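Local atomic coordinates of uncharacterized ACR, COG1565 superfamily (Burkholderia thailandensis, PDB entry 4F3N), a protein that is of unknown function but has the fold of S-adenosylmethionine-dependent methyltransferases and may act as a protein-arginine methyltransferase making symmetric dimethylarginine. Residues 224-229 with 233-238; 314-319 with 326-331. All coordinates share one frame; numbering follows the deposited sequence. Where two conformers were deposited one is given.

From the N terminus, the chain first closes contact 1, a tight hairpin in which 224-229 and 233-238 are separated by three residues. It then continues through strands 245-250 and 271-274, helix 276-288 and strand 293-298 of the central sheet before contact 2 (314-319 with 326-331) closes a loop with six residues between its segments. The two closures follow in series, neither nested nor crossed. In space they meet where Val237 CG1 packs 3.7 Å from Phe329 CE1. Helix 78-87 bridges them through Phe78, which touches Leu224 and Val237 as well as Leu316 and Pro328, so the five-stranded antiparallel sheet is joined to the small four-stranded one.

Contact 1: residues 224-229 with 233-238; sequences LVAKQA and CERGVS
Ala226 and Cys233 pair through a reciprocal set of backbone bonds: Ala226 N donates to Cys233 O at 2.9 Å, and Cys233 N returns a bond to Ala226 O. Next to them Val225 CA lies 3.3 Å from Cys233 O as a CA-H...O contact. This is the tight part. Two residues along each strand, beyond the non-hydrogen-bonded pair Val225 and Glu234, Arg235 N bonds to Leu224 O at 2.9 Å. The strand axes run at 130°. Leu224 CB and Arg235 CB close to 3.7 Å, and the Arg235 chain, bent at chi3 (-69°), brings NH2 within 3.9 Å of Ala226 CB at an oblique angle; Arg235 NE forms a salt bridge with Asp249 on strand 245-250. A water accepts from Leu224 N and donates to Arg235 O and to Glu234 OE2, the last at 2.6 Å. Glu234 OE2 also pairs with Arg223, which would favour its charged form.

Towards the turn the fit is looser. The extended, partly exposed Gln228 has two conformers; in one of them, so the contact is tentative, its amide lies with its face over Cys233 SG, CD at 3.7 Å. The whole is a twisted antiparallel beta hairpin, set in the five-stranded sheet that accompanies the seven-stranded methyltransferase core.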
loop_
_atom_site.group_PDB
_atom_site.type_symbol
_atom_site.label_atom_id
_atom_site.label_comp_id
_atom_site.label_asym_id
_atom_site.label_seq_id
_atom_site.Cartn_x
_atom_site.Cartn_y
_atom_site.Cartn_z
ATOM N N LEU A 224 -8.430 6.393 -13.686
ATOM C CA LEU A 224 -7.486 6.819 -14.683
ATOM C C LEU A 224 -7.996 8.070 -15.372
ATOM O O LEU A 224 -9.194 8.232 -15.644
ATOM C CB LEU A 224 -7.280 5.707 -15.694
ATOM C CG LEU A 224 -6.738 4.382 -15.112
ATOM C CD1 LEU A 224 -6.656 3.256 -16.140
ATOM C CD2 LEU A 224 -5.354 4.611 -14.518
ATOM N N VAL A 225 -7.074 8.965 -15.673
ATOM C CA VAL A 225 -7.450 10.209 -16.324
ATOM C C VAL A 225 -6.523 10.433 -17.500
ATOM O O VAL A 225 -5.340 10.063 -17.439
ATOM C CB VAL A 225 -7.412 11.390 -15.342
ATOM C CG1 VAL A 225 -8.456 11.192 -14.238
ATOM C CG2 VAL A 225 -6.000 11.632 -14.733
ATOM N N ALA A 226 -7.057 10.993 -18.581
ATOM C CA ALA A 226 -6.287 11.154 -19.807
ATOM C C ALA A 226 -6.447 12.575 -20.313
ATOM O O ALA A 226 -7.551 13.114 -20.325
ATOM C CB ALA A 226 -6.774 10.175 -20.889
ATOM N N LYS A 227 -5.352 13.139 -20.781
ATOM C CA LYS A 227 -5.344 14.518 -21.307
ATOM C C LYS A 227 -5.638 14.514 -22.775
ATOM O O LYS A 227 -4.818 14.055 -23.573
ATOM C CB LYS A 227 -3.986 15.171 -21.077
ATOM C CG LYS A 227 -3.934 16.633 -21.563
ATOM C CD LYS A 227 -4.730 17.563 -20.672
ATOM C CE LYS A 227 -4.709 19.023 -21.159
ATOM N NZ LYS A 227 -3.333 19.557 -21.267
ATOM N N GLN A 228 -6.823 15.000 -23.128
ATOM C CA GLN A 228 -7.256 15.201 -24.508
ATOM C C GLN A 228 -7.043 16.664 -24.883
ATOM O O GLN A 228 -6.859 17.531 -23.984
ATOM C CB GLN A 228 -8.747 14.866 -24.671
ATOM C CG GLN A 228 -9.074 13.382 -24.636
ATOM C CD GLN A 228 -10.535 13.084 -24.931
ATOM O OE1 GLN A 228 -11.419 13.932 -24.737
ATOM N NE2 GLN A 228 -10.797 11.875 -25.413
ATOM N N ALA A 229 -7.086 16.956 -26.178
ATOM C CA ALA A 229 -7.050 18.331 -26.663
ATOM C C ALA A 229 -8.087 19.170 -25.931
ATOM O O ALA A 229 -7.775 20.256 -25.428
ATOM C CB ALA A 229 -7.322 18.356 -28.157
ATOM N N CYS A 233 -10.056 14.092 -19.317
ATOM C CA CYS A 233 -11.247 13.274 -19.228
ATOM C C CYS A 233 -10.941 12.009 -18.464
ATOM O O CYS A 233 -9.800 11.772 -18.082
ATOM C CB CYS A 233 -11.752 12.920 -20.588
ATOM S SG CYS A 233 -10.623 11.889 -21.478
ATOM N N GLU A 234 -11.967 11.200 -18.258
ATOM C CA GLU A 234 -11.782 9.958 -17.508
ATOM C C GLU A 234 -11.593 8.793 -18.462
ATOM O O GLU A 234 -12.350 8.635 -19.424
ATOM C CB GLU A 234 -12.953 9.712 -16.561
ATOM C CG GLU A 234 -12.721 8.465 -15.708
ATOM C CD GLU A 234 -13.474 8.415 -14.404
ATOM O OE1 GLU A 234 -14.447 9.195 -14.201
ATOM O OE2 GLU A 234 -13.057 7.582 -13.565
ATOM N N ARG A 235 -10.581 7.967 -18.160
ATOM C CA ARG A 235 -10.338 6.739 -18.827
ATOM C C ARG A 235 -10.984 5.597 -18.016
ATOM O O ARG A 235 -10.545 5.283 -16.923
ATOM C CB ARG A 235 -8.845 6.518 -18.993
ATOM C CG ARG A 235 -8.550 5.209 -19.717
ATOM C CD ARG A 235 -7.177 5.163 -20.326
ATOM N NE ARG A 235 -7.063 6.089 -21.447
ATOM C CZ ARG A 235 -6.045 6.181 -22.297
ATOM N NH1 ARG A 235 -4.969 5.402 -22.209
ATOM N NH2 ARG A 235 -6.111 7.089 -23.255
ATOM N N GLY A 236 -12.019 4.993 -18.599
ATOM C CA GLY A 236 -12.709 3.874 -17.979
ATOM C C GLY A 236 -12.627 2.651 -18.826
ATOM O O GLY A 236 -11.712 2.481 -19.662
ATOM N N VAL A 237 -13.534 1.724 -18.560
ATOM C CA VAL A 237 -13.527 0.427 -19.190
ATOM C C VAL A 237 -14.833 0.181 -19.938
ATOM O O VAL A 237 -15.923 0.374 -19.369
ATOM C CB VAL A 237 -13.282 -0.681 -18.164
ATOM C CG1 VAL A 237 -13.139 -2.019 -18.903
ATOM C CG2 VAL A 237 -12.002 -0.427 -17.369
ATOM N N SER A 238 -14.695 -0.251 -21.198
ATOM C CA SER A 238 -15.793 -0.657 -22.047
ATOM C C SER A 238 -15.549 -2.069 -22.584
ATOM O O SER A 238 -14.570 -2.702 -22.232
ATOM C CB SER A 238 -15.951 0.317 -23.201
ATOM O OG SER A 238 -16.434 1.564 -22.721
HETATM O O HOH W 1 -11.369 5.719 -14.300
#

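Contact 2: residues 314-319 with 326-331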
loop_
_atom_site.group_PDB
_atom_site.type_symbol
_atom_site.label_atom_id
_atom_site.label_comp_id
_atom_site.label_asym_id
_atom_site.label_seq_id
_atom_site.Cartn_x
_atom_site.Cartn_y
_atom_site.Cartn_z
ATOM N N GLY A 314 1.839 7.255 -16.586
ATOM C CA GLY A 314 1.492 7.056 -15.185
ATOM C C GLY A 314 2.326 5.958 -14.555
ATOM O O GLY A 314 3.474 5.703 -14.981
ATOM N N THR A 315 1.735 5.291 -13.562
ATOM C CA THR A 315 2.434 4.272 -12.786
ATOM C C THR A 315 1.720 2.930 -12.689
ATOM O O THR A 315 2.250 2.010 -12.058
ATOM C CB THR A 315 2.710 4.754 -11.360
ATOM O OG1 THR A 315 1.471 4.788 -10.589
ATOM C CG2 THR A 315 3.400 6.119 -11.403
ATOM N N LEU A 316 0.566 2.776 -13.342
ATOM C CA LEU A 316 -0.175 1.516 -13.220
ATOM C C LEU A 316 0.702 0.355 -13.642
ATOM O O LEU A 316 1.376 0.428 -14.678
ATOM C CB LEU A 316 -1.432 1.547 -14.095
ATOM C CG LEU A 316 -2.467 0.486 -13.755
ATOM C CD1 LEU A 316 -3.184 0.897 -12.465
ATOM C CD2 LEU A 316 -3.460 0.305 -14.904
ATOM N N MET A 317 0.709 -0.707 -12.847
ATOM C CA MET A 317 1.493 -1.876 -13.194
ATOM C C MET A 317 0.784 -3.108 -12.683
ATOM O O MET A 317 0.226 -3.111 -11.595
ATOM C CB MET A 317 2.904 -1.793 -12.631
ATOM C CG MET A 317 3.908 -2.752 -13.271
ATOM S SD MET A 317 4.124 -2.655 -15.071
ATOM C CE MET A 317 4.266 -0.897 -15.452
ATOM N N CYS A 318 0.808 -4.147 -13.513
ATOM C CA CYS A 318 0.192 -5.415 -13.226
ATOM C C CYS A 318 1.268 -6.496 -13.105
ATOM O O CYS A 318 2.337 -6.390 -13.715
ATOM C CB CYS A 318 -0.799 -5.777 -14.333
ATOM S SG CYS A 318 -1.966 -4.441 -14.698
ATOM N N HIS A 319 0.977 -7.515 -12.310
ATOM C CA HIS A 319 1.905 -8.617 -12.110
ATOM C C HIS A 319 1.175 -9.899 -12.274
ATOM O O HIS A 319 0.320 -10.216 -11.469
ATOM C CB HIS A 319 2.531 -8.550 -10.717
ATOM C CG HIS A 319 3.147 -7.224 -10.418
ATOM N ND1 HIS A 319 2.435 -6.206 -9.891
ATOM C CD2 HIS A 319 4.425 -6.744 -10.625
ATOM C CE1 HIS A 319 3.236 -5.126 -9.767
ATOM N NE2 HIS A 319 4.442 -5.451 -10.204
ATOM N N GLY A 326 1.802 -3.913 -18.347
ATOM C CA GLY A 326 0.887 -2.781 -18.217
ATOM C C GLY A 326 -0.585 -3.069 -18.345
ATOM O O GLY A 326 -1.371 -2.151 -18.196
ATOM N N ASP A 327 -0.970 -4.305 -18.662
ATOM C CA ASP A 327 -2.335 -4.575 -19.128
ATOM C C ASP A 327 -3.232 -5.138 -18.033
ATOM O O ASP A 327 -3.168 -6.317 -17.703
ATOM C CB ASP A 327 -2.298 -5.532 -20.317
ATOM C CG ASP A 327 -3.661 -5.766 -20.932
ATOM O OD1 ASP A 327 -4.659 -5.226 -20.417
ATOM O OD2 ASP A 327 -3.721 -6.485 -21.939
ATOM N N PRO A 328 -4.150 -4.311 -17.483
ATOM C CA PRO A 328 -5.009 -4.812 -16.425
ATOM C C PRO A 328 -6.145 -5.760 -16.844
ATOM O O PRO A 328 -6.850 -6.240 -15.973
ATOM C CB PRO A 328 -5.626 -3.538 -15.862
ATOM C CG PRO A 328 -5.735 -2.676 -17.039
ATOM C CD PRO A 328 -4.470 -2.915 -17.821
ATOM N N PHE A 329 -6.302 -6.029 -18.143
ATOM C CA PHE A 329 -7.362 -6.866 -18.661
ATOM C C PHE A 329 -6.877 -8.312 -18.842
ATOM O O PHE A 329 -7.657 -9.197 -19.157
ATOM C CB PHE A 329 -7.843 -6.274 -19.994
ATOM C CG PHE A 329 -8.327 -4.857 -19.864
ATOM C CD1 PHE A 329 -9.173 -4.499 -18.811
ATOM C CD2 PHE A 329 -7.927 -3.908 -20.744
ATOM C CE1 PHE A 329 -9.613 -3.185 -18.649
ATOM C CE2 PHE A 329 -8.374 -2.606 -20.618
ATOM C CZ PHE A 329 -9.195 -2.251 -19.567
ATOM N N VAL A 330 -5.602 -8.555 -18.579
ATOM C CA VAL A 330 -5.081 -9.959 -18.523
ATOM C C VAL A 330 -5.688 -10.725 -17.326
ATOM O O VAL A 330 -5.669 -10.248 -16.180
ATOM C CB VAL A 330 -3.534 -9.969 -18.469
ATOM C CG1 VAL A 330 -2.992 -11.356 -18.065
ATOM C CG2 VAL A 330 -2.948 -9.482 -19.797
ATOM N N TYR A 331 -6.220 -11.906 -17.608
ATOM C CA TYR A 331 -6.763 -12.840 -16.625
ATOM C C TYR A 331 -7.291 -12.177 -15.345
ATOM O O TYR A 331 -6.663 -12.276 -14.290
ATOM C CB TYR A 331 -5.731 -13.934 -16.301
ATOM C CG TYR A 331 -5.429 -14.803 -17.491
ATOM C CD1 TYR A 331 -6.443 -15.544 -18.102
ATOM C CD2 TYR A 331 -4.157 -14.838 -18.044
ATOM C CE1 TYR A 331 -6.182 -16.310 -19.230
ATOM C CE2 TYR A 331 -3.888 -15.611 -19.164
ATOM C CZ TYR A 331 -4.909 -16.317 -19.762
ATOM O OH TYR A 331 -4.636 -17.110 -20.867
#
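The pyrrolidine ring of Pro328 is held between Leu316 and the aromatic ring of Phe329. Its CG lies over the centre of one Phe329 face, 4.1 Å above the plane, while Leu316 CD2 approaches the same CG at 4.3 Å from nearly the other direction. Phe329 also meets Tyr81 edge-to-face, and its plane is inclined at about 55° to that of Phe247. A second flat group, the peptide between Asp327 and Pro328, receives Cys318 SG over one face, the sulfur 3.5 Å from Pro328 CA. With SG anti to its own carbonyl carbon (chi1 -51°), Cys318 directs the sulfur at this peptide, and the contact continues to Pro328 CB at 3.9 Å.

Cys318 lies on the middle strand of the antiparallel trio in a small mixed sheet, in which 317-319 runs antiparallel to both 336-342 and 324-325. Segment 326-331 leaves the outer strand 324-325 and at once enters a type I beta turn from Asp327 to Val330. An Asx turn is superimposed on it: Phe329 N donates to Asp327 OD1 at 2.9 Å, meeting the carboxylate from above its plane, whereas the turn's own bond from Val330 N to Asp327 O is weak at 3.4 Å. Within the turn Pro328 packs on Ile337 of strand 336-342, and Pro328 O is bonded by the hydroxyl of Tyr81 on helix 78-87.

Across the segments the contact rests on van der Waals packing. Exposed Gly326 is also covered by segment 314-319, its N 4.2 Å from Met317 SD. Met317 CB points away from the turn, but the chain folds back at chi2 (56°); the side chain lies about 10 Å from that of Thr113, which binds S-adenosyl-L-homocysteine in another crystal structure of this protein.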